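Local coordinates for protein putative methylase (Clostridium difficile, PDB 3LDU) that binds GTP and, judging from its family, is probably an RNA-binding methyltransferase that modifies guanine bases of ribosomal RNA, at residues A177-Y189 and G205-G217. Numbering follows the deposited sequence.
Sequences APIRETLAAGLIY and GSGTILIEAAMIG. With GTP (guanosine-5'-triphosphate), chain B.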
ATOM      1  N   ALA A 177      12.281   8.994   8.852  1.00 68.99           N
ATOM      2  CA  ALA A 177      11.901   7.650   8.430  1.00 63.67           C
ATOM      3  C   ALA A 177      10.385   7.472   8.472  1.00 55.57           C
ATOM      4  O   ALA A 177       9.836   6.942   9.437  1.00 55.22           O
ATOM      5  CB  ALA A 177      12.591   6.606   9.300  1.00 58.28           C
ATOM      6  N   PRO A 178       9.702   7.907   7.407  1.00 50.06           N
ATOM      7  CA  PRO A 178       8.239   7.935   7.415  1.00 45.77           C
ATOM      8  C   PRO A 178       7.692   6.526   7.279  1.00 40.88           C
ATOM      9  O   PRO A 178       8.286   5.712   6.569  1.00 39.46           O
ATOM     10  CB  PRO A 178       7.897   8.748   6.151  1.00 47.49           C
ATOM     11  CG  PRO A 178       9.213   9.350   5.688  1.00 53.20           C
ATOM     12  CD  PRO A 178      10.245   8.358   6.118  1.00 50.99           C
ATOM     13  N   ILE A 179       6.587   6.240   7.958  1.00 30.54           N
ATOM     14  CA  ILE A 179       5.868   4.992   7.755  1.00 23.68           C
ATOM     15  C   ILE A 179       5.395   4.930   6.302  1.00 21.39           C
ATOM     16  O   ILE A 179       5.112   5.952   5.696  1.00 20.45           O
ATOM     17  CB  ILE A 179       4.670   4.895   8.728  1.00 25.81           C
ATOM     18  CG1 ILE A 179       3.980   3.540   8.628  1.00 27.61           C
ATOM     19  CG2 ILE A 179       3.656   6.018   8.490  1.00 24.90           C
ATOM     20  CD1 ILE A 179       2.956   3.340   9.741  1.00 29.62           C
ATOM     21  N   ARG A 180       5.328   3.733   5.738  1.00 20.37           N
ATOM     22  CA  ARG A 180       4.861   3.587   4.357  1.00 21.07           C
ATOM     23  C   ARG A 180       3.384   3.987   4.245  1.00 22.78           C
ATOM     24  O   ARG A 180       2.592   3.664   5.136  1.00 21.29           O
ATOM     25  CB  ARG A 180       5.042   2.127   3.936  1.00 27.23           C
ATOM     26  CG  ARG A 180       5.065   1.911   2.454  1.00 36.77           C
ATOM     27  CD  ARG A 180       5.446   0.466   2.170  1.00 39.92           C
ATOM     28  NE  ARG A 180       5.722   0.230   0.757  1.00 42.68           N
ATOM     29  CZ  ARG A 180       6.945   0.149   0.235  1.00 49.49           C
ATOM     30  NH1 ARG A 180       8.019   0.288   1.008  1.00 43.68           N
ATOM     31  NH2 ARG A 180       7.091  -0.075  -1.066  1.00 48.41           N
ATOM     32  N   GLU A 181       3.011   4.683   3.166  1.00 19.63           N
ATOM     33  CA  GLU A 181       1.631   5.170   2.998  1.00 19.96           C
ATOM     34  C   GLU A 181       0.583   4.040   3.019  1.00 20.07           C
ATOM     35  O   GLU A 181      -0.520   4.197   3.563  1.00 17.21           O
ATOM     36  CB  GLU A 181       1.492   5.985   1.702  1.00 22.75           C
ATOM     37  CG  GLU A 181       2.272   7.297   1.681  1.00 22.87           C
ATOM     38  CD  GLU A 181       3.701   7.159   1.165  1.00 31.69           C
ATOM     39  OE1 GLU A 181       4.334   6.094   1.365  1.00 29.39           O
ATOM     40  OE2 GLU A 181       4.195   8.135   0.556  1.00 35.38           O
ATOM     41  N   THR A 182       0.908   2.914   2.385  1.00 21.02           N
ATOM     42  CA  THR A 182      -0.014   1.777   2.329  1.00 18.15           C
ATOM     43  C   THR A 182      -0.223   1.175   3.723  1.00 20.61           C
ATOM     44  O   THR A 182      -1.342   0.830   4.104  1.00 19.83           O
ATOM     45  CB  THR A 182       0.521   0.680   1.416  1.00 19.72           C
ATOM     46  OG1 THR A 182       1.902   0.454   1.715  1.00 21.26           O
ATOM     47  CG2 THR A 182       0.381   1.117  -0.053  1.00 19.24           C
ATOM     48  N   LEU A 183       0.863   1.048   4.473  1.00 18.62           N
ATOM     49  CA  LEU A 183       0.770   0.558   5.849  1.00 19.71           C
ATOM     50  C   LEU A 183      -0.091   1.503   6.685  1.00 23.66           C
ATOM     51  O   LEU A 183      -0.970   1.061   7.428  1.00 20.53           O
ATOM     52  CB  LEU A 183       2.160   0.414   6.452  1.00 20.68           C
ATOM     53  CG  LEU A 183       2.232  -0.040   7.909  1.00 23.49           C
ATOM     54  CD1 LEU A 183       1.533  -1.365   8.080  1.00 27.29           C
ATOM     55  CD2 LEU A 183       3.681  -0.148   8.349  1.00 30.71           C
ATOM     56  N   ALA A 184       0.161   2.803   6.556  1.00 17.90           N
ATOM     57  CA  ALA A 184      -0.618   3.798   7.290  1.00 18.44           C
ATOM     58  C   ALA A 184      -2.109   3.694   6.995  1.00 19.46           C
ATOM     59  O   ALA A 184      -2.929   3.727   7.893  1.00 17.38           O
ATOM     60  CB  ALA A 184      -0.105   5.224   6.985  1.00 20.95           C
ATOM     61  N   ALA A 185      -2.480   3.569   5.721  1.00 18.05           N
ATOM     62  CA  ALA A 185      -3.895   3.379   5.414  1.00 16.36           C
ATOM     63  C   ALA A 185      -4.438   2.121   6.076  1.00 19.20           C
ATOM     64  O   ALA A 185      -5.567   2.106   6.562  1.00 18.52           O
ATOM     65  CB  ALA A 185      -4.106   3.316   3.885  1.00 15.90           C
ATOM     66  N   GLY A 186      -3.640   1.060   6.086  1.00 18.21           N
ATOM     67  CA  GLY A 186      -4.072  -0.186   6.704  1.00 20.41           C
ATOM     68  C   GLY A 186      -4.298  -0.023   8.203  1.00 19.18           C
ATOM     69  O   GLY A 186      -5.217  -0.607   8.764  1.00 20.79           O
ATOM     70  N   LEU A 187      -3.449   0.765   8.845  1.00 19.59           N
ATOM     71  CA  LEU A 187      -3.627   1.048  10.269  1.00 19.39           C
ATOM     72  C   LEU A 187      -4.990   1.704  10.509  1.00 17.96           C
ATOM     73  O   LEU A 187      -5.730   1.291  11.391  1.00 21.50           O
ATOM     74  CB  LEU A 187      -2.502   1.952  10.766  1.00 22.40           C
ATOM     75  CG  LEU A 187      -1.275   1.361  11.458  1.00 37.11           C
ATOM     76  CD1 LEU A 187      -0.904  -0.050  10.996  1.00 25.99           C
ATOM     77  CD2 LEU A 187      -0.085   2.329  11.420  1.00 28.11           C
ATOM     78  N   ILE A 188      -5.322   2.727   9.717  1.00 18.95           N
ATOM     79  CA  ILE A 188      -6.613   3.383   9.866  1.00 21.61           C
ATOM     80  C   ILE A 188      -7.766   2.381   9.719  1.00 23.44           C
ATOM     81  O   ILE A 188      -8.720   2.375  10.502  1.00 22.80           O
ATOM     82  CB  ILE A 188      -6.833   4.502   8.834  1.00 19.05           C
ATOM     83  CG1 ILE A 188      -5.674   5.511   8.842  1.00 25.74           C
ATOM     84  CG2 ILE A 188      -8.166   5.216   9.109  1.00 20.31           C
ATOM     85  CD1 ILE A 188      -5.382   6.080  10.213  1.00 29.62           C
ATOM     86  N   TYR A 189      -7.673   1.556   8.678  1.00 18.95           N
ATOM     87  CA  TYR A 189      -8.694   0.560   8.382  1.00 18.14           C
ATOM     88  C   TYR A 189      -8.881  -0.466   9.503  1.00 24.64           C
ATOM     89  O   TYR A 189      -9.957  -1.076   9.624  1.00 22.29           O
ATOM     90  CB  TYR A 189      -8.308  -0.180   7.103  1.00 18.53           C
ATOM     91  CG  TYR A 189      -8.587   0.542   5.802  1.00 24.35           C
ATOM     92  CD1 TYR A 189      -9.668   1.409   5.660  1.00 27.02           C
ATOM     93  CD2 TYR A 189      -7.798   0.300   4.690  1.00 26.05           C
ATOM     94  CE1 TYR A 189      -9.922   2.032   4.420  1.00 27.60           C
ATOM     95  CE2 TYR A 189      -8.043   0.912   3.476  1.00 24.58           C
ATOM     96  CZ  TYR A 189      -9.098   1.768   3.348  1.00 29.72           C
ATOM     97  OH  TYR A 189      -9.313   2.353   2.120  1.00 37.10           O
ATOM     98  N   GLY A 205       5.295  12.987  13.064  1.00 19.74           N
ATOM     99  CA  GLY A 205       6.364  13.094  12.086  1.00 19.77           C
ATOM    100  C   GLY A 205       5.915  13.895  10.872  1.00 21.64           C
ATOM    101  O   GLY A 205       5.319  14.954  11.019  1.00 21.53           O
ATOM    102  N   SER A 206       6.167  13.381   9.673  1.00 25.01           N
ATOM    103  CA  SER A 206       5.809  14.120   8.457  1.00 21.29           C
ATOM    104  C   SER A 206       4.342  13.937   8.058  1.00 20.71           C
ATOM    105  O   SER A 206       3.933  14.329   6.960  1.00 22.17           O
ATOM    106  CB  SER A 206       6.734  13.738   7.307  1.00 27.01           C
ATOM    107  OG  SER A 206       6.783  12.334   7.185  1.00 30.28           O
ATOM    108  N   GLY A 207       3.565  13.321   8.942  1.00 18.82           N
ATOM    109  CA  GLY A 207       2.118  13.427   8.880  1.00 19.48           C
ATOM    110  C   GLY A 207       1.379  12.366   8.093  1.00 15.24           C
ATOM    111  O   GLY A 207       0.184  12.500   7.834  1.00 20.63           O
ATOM    112  N   THR A 208       2.084  11.294   7.747  1.00 17.56           N
ATOM    113  CA  THR A 208       1.559  10.273   6.834  1.00 16.71           C
ATOM    114  C   THR A 208       0.262   9.635   7.334  1.00 14.47           C
ATOM    115  O   THR A 208      -0.693   9.484   6.575  1.00 19.92           O
ATOM    116  CB  THR A 208       2.598   9.167   6.639  1.00 19.06           C
ATOM    117  OG1 THR A 208       3.795   9.743   6.105  1.00 26.34           O
ATOM    118  CG2 THR A 208       2.084   8.111   5.663  1.00 17.58           C
ATOM    119  N   ILE A 209       0.235   9.260   8.610  1.00 17.41           N
ATOM    120  CA  ILE A 209      -0.942   8.613   9.159  1.00 18.00           C
ATOM    121  C   ILE A 209      -2.160   9.525   9.041  1.00 21.07           C
ATOM    122  O   ILE A 209      -3.231   9.082   8.644  1.00 17.70           O
ATOM    123  CB  ILE A 209      -0.702   8.175  10.621  1.00 16.39           C
ATOM    124  CG1 ILE A 209       0.258   6.982  10.618  1.00 16.28           C
ATOM    125  CG2 ILE A 209      -2.021   7.799  11.305  1.00 20.08           C
ATOM    126  CD1 ILE A 209       0.638   6.501  12.008  1.00 21.07           C
ATOM    127  N   LEU A 210      -1.993  10.796   9.396  1.00 16.22           N
ATOM    128  CA  LEU A 210      -3.108  11.741   9.344  1.00 16.42           C
ATOM    129  C   LEU A 210      -3.526  12.102   7.921  1.00 17.61           C
ATOM    130  O   LEU A 210      -4.712  12.235   7.639  1.00 19.47           O
ATOM    131  CB  LEU A 210      -2.779  13.012  10.114  1.00 18.62           C
ATOM    132  CG  LEU A 210      -2.600  12.752  11.603  1.00 17.55           C
ATOM    133  CD1 LEU A 210      -2.083  14.018  12.304  1.00 20.40           C
ATOM    134  CD2 LEU A 210      -3.919  12.289  12.164  1.00 19.97           C
ATOM    135  N   ILE A 211      -2.556  12.287   7.038  1.00 19.39           N
ATOM    136  CA  ILE A 211      -2.888  12.493   5.622  1.00 20.17           C
ATOM    137  C   ILE A 211      -3.706  11.316   5.071  1.00 20.01           C
ATOM    138  O   ILE A 211      -4.742  11.514   4.428  1.00 20.67           O
ATOM    139  CB  ILE A 211      -1.619  12.788   4.788  1.00 17.78           C
ATOM    140  CG1 ILE A 211      -1.019  14.119   5.239  1.00 20.20           C
ATOM    141  CG2 ILE A 211      -1.938  12.826   3.284  1.00 17.53           C
ATOM    142  CD1 ILE A 211       0.415  14.367   4.781  1.00 23.39           C
ATOM    143  N   GLU A 212      -3.268  10.087   5.337  1.00 17.44           N
ATOM    144  CA  GLU A 212      -4.050   8.937   4.897  1.00 18.17           C
ATOM    145  C   GLU A 212      -5.445   8.907   5.505  1.00 18.81           C
ATOM    146  O   GLU A 212      -6.423   8.586   4.810  1.00 20.57           O
ATOM    147  CB  GLU A 212      -3.312   7.618   5.128  1.00 19.52           C
ATOM    148  CG  GLU A 212      -2.038   7.515   4.331  1.00 19.93           C
ATOM    149  CD  GLU A 212      -2.301   7.298   2.833  1.00 19.12           C
ATOM    150  OE1 GLU A 212      -3.210   6.518   2.481  1.00 20.84           O
ATOM    151  OE2 GLU A 212      -1.590   7.906   2.023  1.00 23.17           O
ATOM    152  N   ALA A 213      -5.549   9.253   6.792  1.00 16.99           N
ATOM    153  CA  ALA A 213      -6.854   9.266   7.425  1.00 16.95           C
ATOM    154  C   ALA A 213      -7.755  10.348   6.834  1.00 18.96           C
ATOM    155  O   ALA A 213      -8.941  10.108   6.615  1.00 21.54           O
ATOM    156  CB  ALA A 213      -6.728   9.424   8.951  1.00 19.78           C
ATOM    157  N   ALA A 214      -7.205  11.541   6.600  1.00 18.00           N
ATOM    158  CA  ALA A 214      -7.985  12.618   6.001  1.00 21.72           C
ATOM    159  C   ALA A 214      -8.497  12.178   4.623  1.00 20.91           C
ATOM    160  O   ALA A 214      -9.656  12.413   4.290  1.00 21.33           O
ATOM    161  CB  ALA A 214      -7.146  13.898   5.870  1.00 19.20           C
HETATM  162  N   MSE A 215      -7.643  11.548   3.816  1.00 21.14           N
HETATM  163  CA  MSE A 215      -8.090  11.140   2.470  1.00 18.19           C
HETATM  164  C   MSE A 215      -9.195  10.084   2.517  1.00 23.81           C
HETATM  165  O   MSE A 215     -10.155  10.135   1.750  1.00 23.80           O
HETATM  166  CB  MSE A 215      -6.912  10.689   1.608  1.00 18.24           C
HETATM  167  CG  MSE A 215      -5.920  11.813   1.344  1.00 16.42           C
HETATM  168 SE   MSE A 215      -4.434  11.011   0.338  0.90 39.17          SE
HETATM  169  CE  MSE A 215      -5.424  10.530  -1.242  1.00 38.38           C
ATOM    170  N   ILE A 216      -9.080   9.150   3.453  1.00 21.03           N
ATOM    171  CA  ILE A 216     -10.161   8.205   3.698  1.00 21.72           C
ATOM    172  C   ILE A 216     -11.437   8.944   4.101  1.00 24.67           C
ATOM    173  O   ILE A 216     -12.508   8.675   3.562  1.00 23.79           O
ATOM    174  CB  ILE A 216      -9.752   7.164   4.772  1.00 22.43           C
ATOM    175  CG1 ILE A 216      -8.674   6.238   4.203  1.00 19.69           C
ATOM    176  CG2 ILE A 216     -10.950   6.355   5.242  1.00 25.64           C
ATOM    177  CD1 ILE A 216      -7.944   5.431   5.253  1.00 19.90           C
ATOM    178  N   GLY A 217     -11.310   9.891   5.031  1.00 23.12           N
ATOM    179  CA  GLY A 217     -12.438  10.667   5.515  1.00 24.18           C
ATOM    180  C   GLY A 217     -13.222  11.466   4.484  1.00 30.22           C
ATOM    181  O   GLY A 217     -14.441  11.582   4.597  1.00 29.92           O
TER
HETATM  182  PG  GTP B 383       5.386   9.338   9.727  0.70 67.03           P
HETATM  183  O1G GTP B 383       4.053   9.809  10.270  0.70 70.63           O
HETATM  184  O2G GTP B 383       5.127   8.400   8.580  0.70 65.55           O
HETATM  185  O3G GTP B 383       6.197  10.495   9.192  0.70 62.43           O
HETATM  186  O3B GTP B 383       6.180   8.584  10.920  0.70 73.72           O
HETATM  187  PB  GTP B 383       7.467   9.284  11.602  0.70 99.85           P
HETATM  188  O1B GTP B 383       8.703   8.685  10.974  0.70 98.87           O
HETATM  189  O2B GTP B 383       7.465  10.771  11.375  0.70102.45           O
HETATM  190  O3A GTP B 383       7.496   8.957  13.185  0.70 44.75           O
HETATM  191  PA  GTP B 383       8.932   8.507  13.787  0.70 39.98           P
HETATM  192  O1A GTP B 383       9.987   9.454  13.258  0.70 59.58           O
HETATM  193  O2A GTP B 383       9.262   7.089  13.385  0.70 55.74           O
HETATM  194  O5' GTP B 383       8.887   8.680  15.382  0.90 50.49           O
HETATM  195  C5' GTP B 383       7.745   9.284  15.902  0.90 48.50           C
HETATM  196  C4' GTP B 383       7.987  10.787  15.958  0.90 43.60           C
HETATM  197  O4' GTP B 383       7.791  11.145  17.297  0.90 43.80           O
HETATM  198  C3' GTP B 383       9.387  11.288  15.594  0.90 34.80           C
HETATM  199  O3' GTP B 383       9.251  12.202  14.527  0.90 32.86           O
HETATM  200  C2' GTP B 383       9.907  12.027  16.825  0.90 35.36           C
HETATM  201  O2' GTP B 383      10.396  13.321  16.531  0.90 33.59           O
HETATM  202  C1' GTP B 383       8.646  12.207  17.633  0.90 36.80           C
HETATM  203  N9  GTP B 383       8.799  12.172  19.092  0.90 29.38           N
HETATM  204  C8  GTP B 383       9.721  11.554  19.895  0.90 30.85           C
HETATM  205  N7  GTP B 383       9.385  11.830  21.185  0.90 34.27           N
HETATM  206  C5  GTP B 383       8.276  12.614  21.194  0.90 33.33           C
HETATM  207  C6  GTP B 383       7.520  13.180  22.215  0.90 38.65           C
HETATM  208  O6  GTP B 383       7.817  13.013  23.408  0.90 36.72           O
HETATM  209  N1  GTP B 383       6.421  13.938  21.867  0.90 34.03           N
HETATM  210  C2  GTP B 383       6.074  14.133  20.542  0.90 32.61           C
HETATM  211  N2  GTP B 383       5.001  14.855  20.264  0.90 30.66           N
HETATM  212  N3  GTP B 383       6.830  13.579  19.512  0.90 25.23           N
HETATM  213  C4  GTP B 383       7.904  12.830  19.869  0.90 33.81           C
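Pro-178 lays its CB near the hydroxyl of Ser-206, and both residues border the gamma-phosphate of GTP. Ile-179 N donates to O2G of GTP over 2.7 Å, with a bent angle of 136°. Thr-208 OG1 gives its proton to the same O2G, 3.1 Å away, so one phosphate oxygen joins the two segments. Ser-206 grips the neighbouring O3G twice, through its N and its OG. With CG1 anti to the backbone N (chi1 -175°), Ile-179 turns CG2 toward Thr-208 CB, at 3.8 Å.

Glu-181 crosses Glu-212, its CB 3.6 Å from Glu-212 OE2. The two carboxylates stand almost perpendicular and take separate partners: Arg-171 and His-166 for Glu-181, Arg-168 and Tyr-170 for Glu-212. The two arginines probably offset the like charges.

Ala-184 brings its CB to Thr-208 CG2, Ile-209 CG1 and Glu-212 CG. Here the backbones come close, with Ala-184 CA 5.2 Å from Ile-209 CA. Ile-188 CD1 touches both Ile-209 CG2 and Ala-213 CB, the latter at 3.8 Å. Ile-216 CD1 packs against Ile-188 CB and lies over one face of the Tyr-189 ring.

Helices 181-189 and 208-217 cross at -61° in the Rossmann-like methyltransferase domain. Helix 208-217 follows strand 199-201 and also packs on strand 286-290. Helix 181-189 touches strand 359-365 through Leu-183 and Leu-187.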